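Local structure of uncharacterized protein (Methylibium petroleiphilum, 3PL0) at residues Gln17-Gln22 with Ala132-Pro137. The protein probably acts as an iron- and 2-oxoglutarate-dependent dioxygenase with a double-stranded beta-helix (cupin) fold, although its substrate is not established. Numbering follows the deposited sequence.
Sequences QRLRAQ and AKLRAP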
loop_
_atom_site.group_PDB
_atom_site.type_symbol
_atom_site.label_atom_id
_atom_site.label_comp_id
_atom_site.label_asym_id
_atom_site.label_seq_id
_atom_site.Cartn_x
_atom_site.Cartn_y
_atom_site.Cartn_z
ATOM N N GLN A 17 -12.897 -6.391 -13.660
ATOM C CA GLN A 17 -12.909 -5.972 -15.064
ATOM C C GLN A 17 -12.007 -4.746 -15.209
ATOM O O GLN A 17 -11.259 -4.622 -16.177
ATOM C CB GLN A 17 -14.328 -5.672 -15.545
ATOM C CG GLN A 17 -15.268 -6.900 -15.585
ATOM C CD GLN A 17 -15.240 -7.626 -16.884
ATOM O OE1 GLN A 17 -14.293 -7.488 -17.679
ATOM N NE2 GLN A 17 -16.321 -8.367 -17.160
ATOM N N ARG A 18 -12.079 -3.857 -14.231
ATOM C CA ARG A 18 -11.279 -2.627 -14.240
ATOM C C ARG A 18 -9.764 -2.941 -14.201
ATOM O O ARG A 18 -8.991 -2.393 -14.954
ATOM C CB ARG A 18 -11.649 -1.753 -13.041
ATOM C CG ARG A 18 -13.028 -1.082 -13.142
ATOM C CD ARG A 18 -12.967 0.281 -13.902
ATOM N NE ARG A 18 -14.077 1.156 -13.494
ATOM C CZ ARG A 18 -15.227 1.283 -14.133
ATOM N NH1 ARG A 18 -15.496 0.574 -15.229
ATOM N NH2 ARG A 18 -16.150 2.087 -13.638
ATOM N N LEU A 19 -9.376 -3.853 -13.320
ATOM C CA LEU A 19 -7.976 -4.228 -13.185
ATOM C C LEU A 19 -7.478 -4.896 -14.427
ATOM O O LEU A 19 -6.354 -4.654 -14.827
ATOM C CB LEU A 19 -7.772 -5.163 -11.989
ATOM C CG LEU A 19 -7.698 -4.460 -10.640
ATOM C CD1 LEU A 19 -8.034 -5.433 -9.517
ATOM C CD2 LEU A 19 -6.313 -3.818 -10.505
ATOM N N ARG A 20 -8.296 -5.751 -15.049
ATOM C CA ARG A 20 -7.902 -6.314 -16.325
ATOM C C ARG A 20 -7.747 -5.232 -17.388
ATOM O O ARG A 20 -6.814 -5.230 -18.164
ATOM C CB ARG A 20 -8.974 -7.291 -16.825
ATOM C CG ARG A 20 -8.636 -7.946 -18.137
ATOM C CD ARG A 20 -7.345 -8.761 -18.042
ATOM N NE ARG A 20 -7.208 -9.621 -19.224
ATOM C CZ ARG A 20 -6.176 -9.638 -20.068
ATOM N NH1 ARG A 20 -5.122 -8.866 -19.888
ATOM N NH2 ARG A 20 -6.190 -10.479 -21.092
ATOM N N ALA A 21 -8.730 -4.352 -17.474
ATOM C CA ALA A 21 -8.779 -3.387 -18.557
ATOM C C ALA A 21 -7.760 -2.240 -18.433
ATOM O O ALA A 21 -7.153 -1.830 -19.443
ATOM C CB ALA A 21 -10.225 -2.820 -18.694
ATOM N N GLN A 22 -7.609 -1.673 -17.234
ATOM C CA GLN A 22 -6.758 -0.515 -17.048
ATOM C C GLN A 22 -5.638 -0.695 -15.996
ATOM O O GLN A 22 -4.848 0.225 -15.771
ATOM C CB GLN A 22 -7.610 0.708 -16.667
ATOM C CG GLN A 22 -8.392 0.588 -15.348
ATOM C CD GLN A 22 -9.203 1.827 -15.030
ATOM O OE1 GLN A 22 -9.673 2.528 -15.944
ATOM N NE2 GLN A 22 -9.402 2.096 -13.726
ATOM N N ALA A 132 -5.965 -13.068 -7.023
ATOM C CA ALA A 132 -5.818 -14.410 -7.624
ATOM C C ALA A 132 -6.800 -14.684 -8.748
ATOM O O ALA A 132 -6.513 -15.532 -9.604
ATOM C CB ALA A 132 -5.961 -15.507 -6.547
ATOM N N LYS A 133 -7.943 -13.995 -8.764
ATOM C CA LYS A 133 -8.881 -14.110 -9.876
ATOM C C LYS A 133 -8.352 -13.480 -11.141
ATOM O O LYS A 133 -8.777 -13.872 -12.215
ATOM C CB LYS A 133 -10.255 -13.516 -9.560
ATOM C CG LYS A 133 -11.032 -14.222 -8.466
ATOM C CD LYS A 133 -11.642 -15.554 -8.952
ATOM N N LEU A 134 -7.410 -12.541 -11.053
ATOM C CA LEU A 134 -6.862 -11.926 -12.272
ATOM C C LEU A 134 -5.696 -12.724 -12.775
ATOM O O LEU A 134 -5.576 -12.965 -13.979
ATOM C CB LEU A 134 -6.335 -10.537 -12.009
ATOM C CG LEU A 134 -7.328 -9.426 -12.071
ATOM C CD1 LEU A 134 -6.737 -8.223 -11.332
ATOM C CD2 LEU A 134 -7.643 -9.138 -13.530
ATOM N N ARG A 135 -4.791 -13.043 -11.849
ATOM C CA ARG A 135 -3.610 -13.838 -12.153
ATOM C C ARG A 135 -3.326 -14.777 -10.981
ATOM O O ARG A 135 -2.744 -14.375 -9.977
ATOM C CB ARG A 135 -2.414 -12.915 -12.398
ATOM C CG ARG A 135 -1.342 -13.455 -13.297
ATOM C CD ARG A 135 -0.595 -12.320 -13.982
ATOM N NE ARG A 135 0.059 -11.421 -13.033
ATOM C CZ ARG A 135 -0.095 -10.088 -12.980
ATOM N NH1 ARG A 135 -0.884 -9.463 -13.835
ATOM N NH2 ARG A 135 0.568 -9.356 -12.078
ATOM N N ALA A 136 -3.715 -16.030 -11.116
ATOM C CA ALA A 136 -3.528 -17.003 -10.044
ATOM C C ALA A 136 -2.054 -17.195 -9.732
ATOM O O ALA A 136 -1.276 -17.463 -10.606
ATOM C CB ALA A 136 -4.152 -18.359 -10.449
ATOM N N PRO A 137 -1.672 -17.088 -8.465
ATOM C CA PRO A 137 -0.251 -17.273 -8.135
ATOM C C PRO A 137 0.208 -18.741 -8.122
ATOM O O PRO A 137 -0.588 -19.627 -7.816
ATOM C CB PRO A 137 -0.153 -16.712 -6.724
ATOM C CG PRO A 137 -1.546 -16.904 -6.146
ATOM C CD PRO A 137 -2.512 -16.806 -7.291
#
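Leu-134, on helix 118-134, pushes its two methyl groups against helix 12-22, and its partners there are Leu-19 and Arg-20. The side chains meet through carbon alone, with no polar bond between the two segments. Methyl CD1 does the closer work: it sits 3.3 Å from CB of Leu-19, tighter than ordinary van der Waals packing, and 3.6 Å from CD1 of the same leucine. The two leucine side chains cross at roughly a right angle, so the end of one meets the flank of the other. In Leu-134 the first torsion (chi1 -85°) sets CG opposite the carbonyl carbon, which sends the fork of methyls across to the other helix.

The second branch reaches backbone. CD2 of Leu-134 lies 3.8 Å from the amide N of Arg-20 and 4.0 Å from its CB, resting over the N, CA and CB of that residue. Arg-20 contributes these atoms and not its guanidinium group.

Leu-16, one turn before Arg-20, also touches Leu-134, and Lys-133 packs on Leu-16 and Arg-12. The next residue after Leu-134, Arg-135, turns to a salt bridge with Asp-213. Cut back to an alanine, Leu-134 would lose both methyls, which is likely to leave Leu-19 CB and the backbone of Arg-20 without their cover and open a gap between the helices.

With 134 Å² buried in total and CA atoms of Arg-20 and Leu-134 7.0 Å apart, this is small hydrophobic packing that joins helix 12-22 to helix 118-134. Such a joint depends on close van der Waals fit and the exclusion of water, and it sets no direction as a hydrogen bond would.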